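Local coordinates for putative capsular polysaccharide biosynthesis protein (Streptococcus pneumoniae serotype 4, PDB 6EWJ) that probably acts as a pyridoxal phosphate-dependent sugar aminotransferase in the biosynthesis of pneumococcal teichoic acid, at residues P134-G139 against S175-A180; V204-T209 against E315-L320; G139-Y144 against S183-Q188; T197-H202 against G212-W217; I171-D176 against S192-T197. All coordinates share one frame; numbering follows the deposited sequence.

Contact 1: P134-G139 against S175-A180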
# COMPACT_ATOMS: atom_id res chain seq x y z
N PRO A 134 18.54 13.39 1.63
CA PRO A 134 18.47 14.46 0.66
C PRO A 134 17.29 14.28 -0.31
O PRO A 134 16.94 13.12 -0.63
CB PRO A 134 19.80 14.32 -0.13
CG PRO A 134 20.62 13.30 0.61
CD PRO A 134 19.60 12.42 1.28
N VAL A 135 16.74 15.39 -0.80
CA VAL A 135 15.75 15.35 -1.84
C VAL A 135 16.29 15.92 -3.14
O VAL A 135 16.90 17.02 -3.16
CB VAL A 135 14.44 16.08 -1.44
CG1 VAL A 135 14.65 17.55 -1.14
CG2 VAL A 135 13.38 15.97 -2.51
N GLU A 136 16.05 15.21 -4.22
CA GLU A 136 16.59 15.58 -5.50
C GLU A 136 15.51 16.44 -6.18
O GLU A 136 14.82 16.06 -7.11
CB GLU A 136 16.98 14.36 -6.34
CG GLU A 136 17.58 13.19 -5.60
CD GLU A 136 18.89 13.44 -4.88
OE1 GLU A 136 19.47 14.55 -4.92
OE2 GLU A 136 19.34 12.46 -4.21
N LEU A 137 15.37 17.66 -5.65
CA LEU A 137 14.24 18.51 -6.01
C LEU A 137 14.22 18.83 -7.49
O LEU A 137 15.24 19.29 -8.05
CB LEU A 137 14.27 19.81 -5.23
CG LEU A 137 13.03 20.67 -5.41
CD1 LEU A 137 11.83 20.10 -4.65
CD2 LEU A 137 13.33 22.08 -4.87
N ALA A 138 13.03 18.69 -8.09
CA ALA A 138 12.78 18.94 -9.49
C ALA A 138 13.58 18.07 -10.47
O ALA A 138 13.46 18.24 -11.68
CB ALA A 138 12.98 20.41 -9.80
N GLY A 139 14.37 17.13 -9.95
CA GLY A 139 15.28 16.26 -10.74
C GLY A 139 16.74 16.59 -10.55
O GLY A 139 17.63 15.86 -10.99
N SER A 175 18.60 8.60 -0.78
CA SER A 175 18.07 9.59 -1.71
C SER A 175 16.55 9.53 -1.87
O SER A 175 16.01 8.47 -2.29
CB SER A 175 18.68 9.41 -3.11
OG SER A 175 18.02 10.29 -4.03
N ASP A 176 15.86 10.65 -1.59
CA ASP A 176 14.52 10.82 -2.11
C ASP A 176 14.56 11.31 -3.53
O ASP A 176 14.66 12.51 -3.80
CB ASP A 176 13.68 11.74 -1.23
CG ASP A 176 12.27 11.92 -1.75
OD1 ASP A 176 11.93 11.40 -2.85
OD2 ASP A 176 11.46 12.60 -1.08
N SER A 177 14.53 10.34 -4.46
CA SER A 177 14.52 10.59 -5.92
C SER A 177 13.13 10.49 -6.56
O SER A 177 12.97 10.08 -7.71
CB SER A 177 15.48 9.64 -6.62
OG SER A 177 16.81 10.07 -6.39
N ALA A 178 12.11 10.90 -5.84
CA ALA A 178 10.79 10.92 -6.41
C ALA A 178 10.80 11.70 -7.75
O ALA A 178 10.08 11.36 -8.65
CB ALA A 178 9.77 11.48 -5.41
N HIS A 179 11.56 12.80 -7.80
CA HIS A 179 11.56 13.67 -8.94
C HIS A 179 12.68 13.37 -9.91
O HIS A 179 12.84 14.09 -10.89
CB HIS A 179 11.73 15.12 -8.48
CG HIS A 179 10.67 15.61 -7.54
ND1 HIS A 179 10.75 16.85 -6.97
CD2 HIS A 179 9.51 15.07 -7.10
CE1 HIS A 179 9.69 17.06 -6.20
NE2 HIS A 179 8.91 15.99 -6.26
N ALA A 180 13.45 12.31 -9.68
CA ALA A 180 14.79 12.18 -10.28
C ALA A 180 15.09 10.89 -11.02
O ALA A 180 16.25 10.62 -11.33
CB ALA A 180 15.87 12.48 -9.25
O HOH W 1 13.05 13.92 -5.85
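This is a buried, mostly polar contact near the centre of the chain, where the loop that follows strand 129-132 runs beside the end of strand 172-177 in a PLP-dependent aminotransferase fold. A single beta bridge, Val135 with Asp176, opens it. Asp176 N donates to Pro134 O over 2.9 Å, almost along the carbonyl axis, and Glu136 N answers with a nearly straight bond of 3.1 Å to Asp176 O. The Glu136 chain bends at chi2 (-63°), so its carboxylate doubles back along the bridge, and Ser175 OG donates to the anti lone pair of Glu136 OE2 at 2.5 Å. Tyr144 OH and Cys142 N grip the same carboxylate. A water accepts from His179 N and donates to Asp176 O, joining the turn to the strand end. Asp176 OD1 closes an Asx turn with Ala178 N, while its OD2 is bonded to Ser93. Ala138 N lies in the plane of the His179 ring and donates to ND1 at 3.1 Å. His179 binds pyridoxal phosphate in another structure of this protein; with ND1 an acceptor, a neutral ring would carry its proton on NE2, so the loop probably sets the rotation and tautomer of this cofactor-binding residue.

Contact 2: V204-T209 against E315-L320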
# COMPACT_ATOMS: atom_id res chain seq x y z
N VAL A 204 1.63 12.09 -11.55
CA VAL A 204 2.13 13.39 -11.93
C VAL A 204 3.66 13.41 -12.16
O VAL A 204 4.21 14.46 -12.47
CB VAL A 204 1.70 14.52 -10.94
CG1 VAL A 204 0.20 14.46 -10.65
CG2 VAL A 204 2.48 14.52 -9.62
N LYS A 205 4.33 12.25 -12.05
CA LYS A 205 5.79 12.18 -12.17
C LYS A 205 6.26 11.96 -13.63
O LYS A 205 5.41 11.74 -14.53
CB LYS A 205 6.35 11.14 -11.19
CG LYS A 205 7.03 11.76 -10.00
CD LYS A 205 6.03 12.50 -9.15
CE LYS A 205 6.64 13.14 -7.95
NZ LYS A 205 5.60 13.84 -7.17
N ASN A 206 7.56 12.15 -13.91
CA ASN A 206 8.05 12.02 -15.28
C ASN A 206 7.75 10.65 -15.88
O ASN A 206 7.49 10.53 -17.08
CB ASN A 206 9.56 12.18 -15.39
CG ASN A 206 10.03 13.62 -15.32
OD1 ASN A 206 9.30 14.49 -14.83
ND2 ASN A 206 11.29 13.86 -15.75
N PHE A 207 7.83 9.63 -15.04
CA PHE A 207 7.62 8.20 -15.40
C PHE A 207 6.51 7.78 -14.48
O PHE A 207 6.62 7.93 -13.28
CB PHE A 207 8.96 7.47 -15.10
CG PHE A 207 8.92 5.95 -15.26
CD1 PHE A 207 8.32 5.13 -14.29
CD2 PHE A 207 9.58 5.35 -16.31
CE1 PHE A 207 8.33 3.74 -14.41
CE2 PHE A 207 9.59 3.98 -16.44
CZ PHE A 207 8.95 3.17 -15.51
N THR A 208 5.41 7.26 -15.04
CA THR A 208 4.24 7.00 -14.24
C THR A 208 3.69 5.59 -14.39
O THR A 208 3.65 5.01 -15.48
CB THR A 208 3.13 8.04 -14.47
OG1 THR A 208 2.18 7.92 -13.41
CG2 THR A 208 2.44 7.87 -15.77
N THR A 209 3.25 5.07 -13.26
CA THR A 209 2.39 3.88 -13.28
C THR A 209 1.08 4.20 -12.59
O THR A 209 0.45 3.30 -12.02
CB THR A 209 3.12 2.66 -12.63
OG1 THR A 209 3.41 2.93 -11.25
CG2 THR A 209 4.39 2.35 -13.35
N GLU A 315 22.94 16.61 -14.69
CA GLU A 315 21.94 16.67 -15.75
C GLU A 315 20.61 16.19 -15.13
O GLU A 315 20.40 14.98 -14.89
CB GLU A 315 22.33 15.79 -16.94
CG GLU A 315 21.29 15.65 -18.06
CD GLU A 315 21.28 16.77 -19.08
OE1 GLU A 315 21.99 17.77 -18.92
OE2 GLU A 315 20.51 16.67 -20.04
N SER A 316 19.71 17.14 -14.92
CA SER A 316 18.41 16.86 -14.31
C SER A 316 17.49 16.14 -15.26
O SER A 316 17.56 16.36 -16.46
CB SER A 316 17.74 18.18 -13.83
OG SER A 316 16.41 17.96 -13.36
N SER A 317 16.63 15.27 -14.72
CA SER A 317 15.51 14.66 -15.48
C SER A 317 14.42 15.66 -15.85
O SER A 317 13.54 15.33 -16.62
CB SER A 317 14.88 13.48 -14.71
OG SER A 317 14.51 13.89 -13.40
N ARG A 318 14.47 16.87 -15.27
CA ARG A 318 13.61 18.00 -15.63
C ARG A 318 12.16 17.69 -15.32
O ARG A 318 11.29 17.67 -16.22
CB ARG A 318 13.82 18.42 -17.07
CG ARG A 318 15.25 18.93 -17.32
CD ARG A 318 15.51 19.19 -18.78
NE ARG A 318 16.86 19.70 -19.01
CZ ARG A 318 17.98 18.97 -19.15
NH1 ARG A 318 17.94 17.63 -19.03
NH2 ARG A 318 19.13 19.59 -19.38
N HIS A 319 11.94 17.38 -14.05
CA HIS A 319 10.58 17.05 -13.54
C HIS A 319 9.69 18.26 -13.18
O HIS A 319 8.54 18.32 -13.58
CB HIS A 319 10.69 16.13 -12.31
CG HIS A 319 9.37 15.87 -11.68
ND1 HIS A 319 8.30 15.40 -12.40
CD2 HIS A 319 8.91 16.17 -10.46
CE1 HIS A 319 7.24 15.38 -11.62
NE2 HIS A 319 7.59 15.83 -10.44
N LEU A 320 10.28 19.24 -12.50
CA LEU A 320 9.59 20.52 -12.22
C LEU A 320 10.36 21.73 -12.71
O LEU A 320 11.61 21.79 -12.55
CB LEU A 320 9.41 20.68 -10.73
CG LEU A 320 8.53 19.60 -10.04
CD1 LEU A 320 8.65 19.81 -8.54
CD2 LEU A 320 7.09 19.64 -10.50
O HOH W 2 5.57 16.12 -8.80
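Three polar atoms lie at the edge of the His319 imidazole, all near its plane: Asn206 OD1 beside ND1, Val204 O beside CE1, and a water beside NE2. The Lys205 chain passes the ring obliquely. With CG anti to the backbone N (chi1 174°), His319 carries the ring across to the other loop, where ND1 donates to Asn206 OD1 at 2.8 Å. OD1 lies in the plane of the His319 ring, whereas ND1 stands above the carbonyl plane of Asn206, the amide and ring planes being turned 59° apart. The other end of that amide reaches back to the same loop through a weak bond, Asn206 ND2 to Ser317 O at 2.8 Å. One asparagine thus spans both His319 and the turn preceding it.

The segment 204-209 belongs to the loop between strands 196-200 and 213-217, which in the DegT/DnrJ/EryC1 aminotransferases presents the cofactor-binding lysine, here predicted to be Lys205. No cofactor is attached in this model. Lys205 bends at chi2 and is extended thereafter, which brings its CE to 3.8 Å from His319 NE2. The water accepts from Lys205 NZ at 2.8 Å and is also bonded to His319 NE2, linking the two nitrogens. Their closeness may disfavour a second positive charge on the histidine. Within 315-320, Ser316 OG accepts from Arg318 N in an ST turn. The His319 ring also meets that of His179, a residue that binds pyridoxal phosphate in another structure of this protein, their planes at about 45°.

Contact 3: G139-Y144 against S183-Q188. Unlike the reference sequence in segment 183-188: Thr184 (reference Ile).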
# COMPACT_ATOMS: atom_id res chain seq x y z
N GLY A 139 14.37 17.13 -9.95
CA GLY A 139 15.28 16.26 -10.74
C GLY A 139 16.74 16.59 -10.55
O GLY A 139 17.63 15.86 -10.99
N ILE A 140 16.99 17.69 -9.87
CA ILE A 140 18.34 18.15 -9.62
C ILE A 140 18.93 17.38 -8.42
O ILE A 140 18.41 17.47 -7.31
CB ILE A 140 18.31 19.66 -9.31
CG1 ILE A 140 17.63 20.41 -10.48
CG2 ILE A 140 19.73 20.18 -9.09
CD1 ILE A 140 17.12 21.78 -10.10
N VAL A 141 20.05 16.67 -8.66
CA VAL A 141 20.63 15.76 -7.69
C VAL A 141 21.52 16.57 -6.78
O VAL A 141 22.22 17.45 -7.25
CB VAL A 141 21.47 14.64 -8.36
CG1 VAL A 141 22.18 13.78 -7.33
CG2 VAL A 141 20.55 13.74 -9.19
N CYS A 142 21.51 16.25 -5.48
CA CYS A 142 22.37 16.93 -4.50
C CYS A 142 23.91 16.72 -4.64
O CYS A 142 24.39 15.88 -5.40
CB CYS A 142 21.95 16.54 -3.09
SG CYS A 142 20.26 17.15 -2.72
N ASP A 143 24.66 17.49 -3.87
CA ASP A 143 26.14 17.47 -3.86
C ASP A 143 26.60 16.24 -3.08
O ASP A 143 26.91 16.32 -1.88
CB ASP A 143 26.59 18.80 -3.18
CG ASP A 143 28.06 19.05 -3.20
OD1 ASP A 143 28.85 18.26 -3.74
OD2 ASP A 143 28.43 20.08 -2.56
N TYR A 144 26.58 15.08 -3.74
CA TYR A 144 26.90 13.82 -3.05
C TYR A 144 28.35 13.74 -2.59
O TYR A 144 28.60 13.17 -1.53
CB TYR A 144 26.42 12.59 -3.83
CG TYR A 144 24.98 12.31 -3.53
CD1 TYR A 144 23.96 12.92 -4.25
CD2 TYR A 144 24.62 11.50 -2.43
CE1 TYR A 144 22.63 12.68 -3.96
CE2 TYR A 144 23.29 11.27 -2.11
CZ TYR A 144 22.31 11.86 -2.88
OH TYR A 144 20.99 11.66 -2.56
N SER A 183 17.86 11.27 -13.78
CA SER A 183 18.80 12.33 -13.53
C SER A 183 20.20 11.73 -13.37
O SER A 183 20.33 10.55 -13.04
CB SER A 183 18.43 13.11 -12.25
OG SER A 183 17.14 13.69 -12.37
N THR A 184 21.23 12.53 -13.62
CA THR A 184 22.62 12.13 -13.38
C THR A 184 23.43 13.17 -12.58
O THR A 184 23.12 14.35 -12.58
CB THR A 184 23.39 11.87 -14.68
OG1 THR A 184 23.45 13.10 -15.37
CG2 THR A 184 22.70 10.80 -15.53
N TYR A 185 24.42 12.66 -11.86
CA TYR A 185 25.37 13.41 -11.04
C TYR A 185 26.74 12.86 -11.40
O TYR A 185 27.03 11.69 -11.15
CB TYR A 185 25.12 13.16 -9.57
CG TYR A 185 26.12 13.73 -8.63
CD1 TYR A 185 26.11 15.05 -8.35
CD2 TYR A 185 27.03 12.92 -7.96
CE1 TYR A 185 27.06 15.62 -7.52
CE2 TYR A 185 27.98 13.46 -7.11
CZ TYR A 185 27.99 14.83 -6.90
OH TYR A 185 28.87 15.41 -6.04
N LYS A 186 27.58 13.72 -11.99
CA LYS A 186 28.90 13.35 -12.47
C LYS A 186 28.79 12.16 -13.40
O LYS A 186 29.58 11.23 -13.32
CB LYS A 186 29.85 13.11 -11.30
CG LYS A 186 30.08 14.41 -10.52
CD LYS A 186 31.05 14.27 -9.37
CE LYS A 186 31.33 15.64 -8.76
NZ LYS A 186 32.76 15.85 -8.59
N GLY A 187 27.77 12.19 -14.27
CA GLY A 187 27.55 11.12 -15.23
C GLY A 187 26.90 9.85 -14.71
O GLY A 187 26.68 8.93 -15.52
N GLN A 188 26.63 9.75 -13.40
CA GLN A 188 26.08 8.50 -12.84
C GLN A 188 24.59 8.67 -12.58
O GLN A 188 24.18 9.72 -12.07
CB GLN A 188 26.75 8.12 -11.54
CG GLN A 188 28.27 8.18 -11.45
CD GLN A 188 28.70 8.36 -9.99
OE1 GLN A 188 29.11 7.41 -9.34
NE2 GLN A 188 28.59 9.61 -9.46
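Tyr185 sets its ring obliquely against the bend at Val141-Tyr144, where the chain turns into helix 144-153. With CG anti to the backbone N (chi1 173°), the side chain stands out from strand 184-185 towards the loop. At its base, Tyr185 CB meets Val141 CG1 at 3.7 Å, the two side chains crossing at about a right angle. Farther out, ring atom CE1 of Tyr185 lies 3.4 Å from Cys142 O, and CE2 on the other flank lies 3.7 Å from Tyr144 CB. Both approach from one side of the ring plane, while Lys186 CG, from within the tyrosine's own segment, covers the other face over its centre. The Tyr185 hydroxyl carries on to the helix start, where it is hydrogen-bonded to Asp145 N. Asp143, right before the helix, occupies the N-cap position.

A second grip lies at the other end of the contact. Ser183 OG, placed beside the backbone N by chi1 of -60°, donates to Gly139 O at 2.6 Å, in the carbonyl plane and on a lone pair. Between the two grips, Val141 CG2 packs on Ser183 CB at 3.8 Å, so the valine uses one methyl for each partner. The Tyr185 ring projects from a beta hairpin: Tyr185 to Gln188 form a type I' turn in which Tyr185 O accepts from both Gln188 N and Gln188 NE2. A residue of this type I' hairpin thus packs at the N terminus of helix 144-153.

Contact 4: T197-H202 against G212-W217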
# COMPACT_ATOMS: atom_id res chain seq x y z
N THR A 197 18.07 4.45 -2.61
CA THR A 197 17.27 5.46 -3.31
C THR A 197 15.81 5.02 -3.42
O THR A 197 15.52 3.85 -3.77
CB THR A 197 17.86 5.75 -4.72
OG1 THR A 197 19.24 6.11 -4.60
CG2 THR A 197 17.11 6.87 -5.42
N SER A 198 14.88 5.95 -3.17
CA SER A 198 13.47 5.78 -3.56
C SER A 198 13.08 6.62 -4.76
O SER A 198 13.40 7.79 -4.84
CB SER A 198 12.47 6.14 -2.41
OG SER A 198 12.83 7.37 -1.85
N PHE A 199 12.29 6.03 -5.62
CA PHE A 199 11.71 6.66 -6.78
C PHE A 199 10.20 6.63 -6.73
O PHE A 199 9.59 5.73 -6.08
CB PHE A 199 12.14 5.90 -8.05
CG PHE A 199 13.61 6.03 -8.38
CD1 PHE A 199 14.11 7.17 -8.97
CD2 PHE A 199 14.50 4.96 -8.13
CE1 PHE A 199 15.47 7.30 -9.27
CE2 PHE A 199 15.85 5.07 -8.44
CZ PHE A 199 16.32 6.23 -9.03
N SER A 200 9.58 7.55 -7.46
CA SER A 200 8.12 7.68 -7.46
C SER A 200 7.69 7.56 -8.91
O SER A 200 8.26 8.21 -9.76
CB SER A 200 7.62 9.03 -6.97
OG SER A 200 6.21 9.15 -7.10
N PHE A 201 6.60 6.81 -9.12
CA PHE A 201 5.94 6.70 -10.39
C PHE A 201 4.49 7.15 -10.26
O PHE A 201 3.59 6.68 -10.99
CB PHE A 201 5.98 5.22 -10.90
CG PHE A 201 7.29 4.52 -10.72
CD1 PHE A 201 8.51 5.15 -10.96
CD2 PHE A 201 7.30 3.19 -10.42
CE1 PHE A 201 9.71 4.46 -10.81
CE2 PHE A 201 8.51 2.47 -10.32
CZ PHE A 201 9.69 3.12 -10.48
N HIS A 202 4.24 8.08 -9.34
CA HIS A 202 2.91 8.67 -9.18
C HIS A 202 2.41 9.32 -10.47
O HIS A 202 3.25 9.73 -11.34
CB HIS A 202 2.95 9.68 -8.02
CG HIS A 202 1.62 10.30 -7.72
ND1 HIS A 202 1.23 11.51 -8.26
CD2 HIS A 202 0.61 9.90 -6.94
CE1 HIS A 202 0.01 11.81 -7.84
NE2 HIS A 202 -0.40 10.83 -7.05
N GLY A 212 2.86 4.18 -7.90
CA GLY A 212 3.94 3.24 -7.83
C GLY A 212 5.23 3.92 -7.40
O GLY A 212 5.32 5.15 -7.27
N GLY A 213 6.23 3.09 -7.14
CA GLY A 213 7.55 3.55 -6.89
C GLY A 213 8.46 2.38 -6.69
O GLY A 213 8.08 1.19 -6.94
N SER A 214 9.70 2.71 -6.37
CA SER A 214 10.68 1.69 -6.15
C SER A 214 11.71 2.06 -5.11
O SER A 214 11.99 3.25 -4.90
CB SER A 214 11.38 1.31 -7.50
OG SER A 214 12.24 2.38 -7.94
N ALA A 215 12.34 1.03 -4.57
CA ALA A 215 13.57 1.11 -3.77
C ALA A 215 14.70 0.39 -4.48
O ALA A 215 14.56 -0.72 -5.00
CB ALA A 215 13.37 0.45 -2.43
N THR A 216 15.86 1.02 -4.46
CA THR A 216 17.06 0.37 -4.89
C THR A 216 18.24 0.85 -4.02
O THR A 216 18.07 1.69 -3.12
CB THR A 216 17.31 0.60 -6.40
OG1 THR A 216 18.35 -0.27 -6.88
CG2 THR A 216 17.67 2.08 -6.69
N TRP A 217 19.42 0.30 -4.30
CA TRP A 217 20.61 0.57 -3.55
C TRP A 217 21.82 0.44 -4.45
O TRP A 217 21.84 -0.38 -5.37
CB TRP A 217 20.76 -0.36 -2.33
CG TRP A 217 20.74 -1.83 -2.66
CD1 TRP A 217 21.83 -2.65 -2.93
CD2 TRP A 217 19.59 -2.65 -2.72
NE1 TRP A 217 21.39 -3.94 -3.18
CE2 TRP A 217 20.02 -3.96 -3.05
CE3 TRP A 217 18.21 -2.41 -2.57
CZ2 TRP A 217 19.12 -5.01 -3.20
CZ3 TRP A 217 17.31 -3.48 -2.74
CH2 TRP A 217 17.78 -4.74 -3.05
O HOH W 3 4.80 7.74 -5.12
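Strands 196-200 and 213-217 form the antiparallel pair that brackets the loop carrying Lys205, the predicted cofactor lysine of this PLP-dependent aminotransferase fold. The axes of 197-200 and 213-217 approach to 4.6 Å, with directions 166° apart. Thr197 with Thr216 and Phe199 with Ser214 are hydrogen-bonded pairs, while Ser198-Ala215 and Ser200-Gly213 are non-hydrogen-bonded. The ladder runs on past the strand end, where Phe201 N donates to Gly212 O at 2.8 Å, from well above the carbonyl plane.

The side chains of Thr197, Phe199, Ser214 and Thr216 share one face. There the edge of the Phe199 ring meets Ser214 OG, 3.4 Å from CD2, and Thr216 CG2, 3.9 Å from CE2; Thr197 CG2 lies over a face of that ring, towards its rim. In the seven-stranded mixed sheet, strand 213-217 runs antiparallel to both neighbours, 58-61 and 196-200, as in other fold type I PLP-dependent enzymes.

At the loop end, Phe201 swings beside the partner strand, and Gly213 CA sits over its ring face, a CH-pi contact 3.9 Å from the centroid. Gly213 CA also packs closely on Phe199 O, with which a CB would collide. On the sheet face away from Phe199 and Ser214, Ser200 OG, anti to the backbone N (chi1 175°), accepts from His202 N in an ST turn and is bonded to a water at 2.8 Å. Ser200 binds pyridoxal phosphate in another structure of this protein, and its neighbours include Ala64 and Lys205.

Contact 5: I171-D176 against S192-T197; sequences IVIVSD and SIADFT
Val172 and Phe196 cross obliquely, one valine methyl, CG1, meeting the edge of the aromatic ring at CD1 over 3.7 Å. On the same side, Val174 slants past Phe196, bringing its CG2 to 4.1 Å from Phe196 CB. Asp195 crosses Ile173 instead: with CG anti to the carbonyl carbon (chi1 -63°), its carboxylate points back along the neighbouring strand, and Ile173 N donates to the anti lone pair of OD2 at 2.9 Å in an almost straight bond. Arg170 forms a salt bridge with the same oxygen, so this buried charge has a counterion. The side chain thus takes the place of a backbone acceptor just where the parallel ladder begins. Ile173 O receives weak bonds from Asp195 N and Phe196 N; the next rung is firmer, Ser175 N donating to Phe196 O at 2.8 Å. On the other side small groups meet, Ser175 CB lying 3.7 Å from both Ala194 CB and Thr197 OG1. In the central sheet, strand 172-177 runs between 129-132 and 196-200. Helix 64-74 covers the side of Val174 and Phe196, and Tyr144 of helix 144-153 covers the side of Ile173 and Ser175.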
# COMPACT_ATOMS: atom_id res chain seq x y z
N ILE A 171 26.53 6.82 9.10
CA ILE A 171 25.22 7.32 8.67
C ILE A 171 24.96 6.84 7.25
O ILE A 171 25.83 6.93 6.39
CB ILE A 171 25.16 8.87 8.73
CG1 ILE A 171 25.18 9.34 10.19
CG2 ILE A 171 23.87 9.40 8.10
CD1 ILE A 171 25.55 10.79 10.40
N VAL A 172 23.75 6.34 7.01
CA VAL A 172 23.36 5.84 5.70
C VAL A 172 22.67 6.99 4.97
O VAL A 172 21.81 7.71 5.57
CB VAL A 172 22.47 4.58 5.82
CG1 VAL A 172 21.90 4.17 4.46
CG2 VAL A 172 23.24 3.41 6.44
N ILE A 173 23.01 7.17 3.68
CA ILE A 173 22.43 8.24 2.90
C ILE A 173 21.42 7.69 1.96
O ILE A 173 21.77 6.90 1.10
CB ILE A 173 23.48 9.07 2.13
CG1 ILE A 173 24.51 9.63 3.12
CG2 ILE A 173 22.79 10.20 1.40
CD1 ILE A 173 25.63 10.41 2.47
N VAL A 174 20.17 8.13 2.12
CA VAL A 174 19.04 7.61 1.37
C VAL A 174 18.48 8.74 0.53
O VAL A 174 17.88 9.69 1.05
CB VAL A 174 17.94 7.10 2.30
CG1 VAL A 174 16.71 6.67 1.50
CG2 VAL A 174 18.49 5.97 3.17
N SER A 175 18.60 8.60 -0.78
CA SER A 175 18.07 9.59 -1.71
C SER A 175 16.55 9.53 -1.87
O SER A 175 16.01 8.47 -2.29
CB SER A 175 18.68 9.41 -3.11
OG SER A 175 18.02 10.29 -4.03
N ASP A 176 15.86 10.65 -1.59
CA ASP A 176 14.52 10.82 -2.11
C ASP A 176 14.56 11.31 -3.53
O ASP A 176 14.66 12.51 -3.80
CB ASP A 176 13.68 11.74 -1.23
CG ASP A 176 12.27 11.92 -1.75
OD1 ASP A 176 11.93 11.40 -2.85
OD2 ASP A 176 11.46 12.60 -1.08
N SER A 192 22.28 5.01 -8.32
CA SER A 192 23.65 4.53 -8.14
C SER A 192 24.52 5.42 -7.25
O SER A 192 25.68 5.11 -7.02
CB SER A 192 24.34 4.39 -9.50
OG SER A 192 24.65 5.65 -10.09
N ILE A 193 23.97 6.50 -6.68
CA ILE A 193 24.80 7.49 -5.99
C ILE A 193 24.69 7.35 -4.47
O ILE A 193 25.69 7.23 -3.77
CB ILE A 193 24.43 8.88 -6.46
CG1 ILE A 193 24.52 8.97 -7.99
CG2 ILE A 193 25.36 9.92 -5.82
CD1 ILE A 193 23.60 10.01 -8.58
N ALA A 194 23.48 7.44 -3.97
CA ALA A 194 23.21 7.27 -2.56
C ALA A 194 23.34 5.80 -2.20
O ALA A 194 23.38 4.93 -3.07
CB ALA A 194 21.83 7.77 -2.24
N ASP A 195 23.43 5.55 -0.90
CA ASP A 195 23.40 4.18 -0.38
C ASP A 195 22.10 3.45 -0.76
O ASP A 195 22.11 2.32 -1.26
CB ASP A 195 23.62 4.19 1.12
CG ASP A 195 24.97 4.73 1.50
OD1 ASP A 195 26.00 4.33 0.88
OD2 ASP A 195 25.04 5.55 2.45
N PHE A 196 20.99 4.10 -0.54
CA PHE A 196 19.68 3.62 -1.00
C PHE A 196 18.97 4.78 -1.69
O PHE A 196 19.24 5.97 -1.36
CB PHE A 196 18.80 3.13 0.19
CG PHE A 196 19.32 1.93 0.90
CD1 PHE A 196 20.32 2.06 1.86
CD2 PHE A 196 18.78 0.69 0.67
CE1 PHE A 196 20.80 0.95 2.53
CE2 PHE A 196 19.24 -0.43 1.35
CZ PHE A 196 20.26 -0.31 2.27
N THR A 197 18.07 4.45 -2.61
CA THR A 197 17.27 5.46 -3.31
C THR A 197 15.81 5.02 -3.42
O THR A 197 15.52 3.85 -3.77
CB THR A 197 17.86 5.75 -4.72
OG1 THR A 197 19.24 6.11 -4.60
CG2 THR A 197 17.11 6.87 -5.42

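Overall arrangement
From the N terminus, contact 1 closes the first loop, joining the segment after strand 129-132 to the end of strand 172-177 around helices 144-153 and 163-168. Contact 3 starts at the shared Gly139 and crosses it, reaching on to hairpin 183-188. Contact 5 crosses contact 3 in turn, pairing two parallel strands. Contact 4 takes over at Thr197 and closes the shortest loop, nine residues including Lys205. Out of that loop contact 2 crosses contact 4 to 315-320, the longest closure. Contacts 4 and 5 pair strands of the central sheet, and contact 1 adds a loop to the end of one; contacts 2 and 3 join its loops to the small antiparallel sheet at 184-185 and 314-315 and the turn after it.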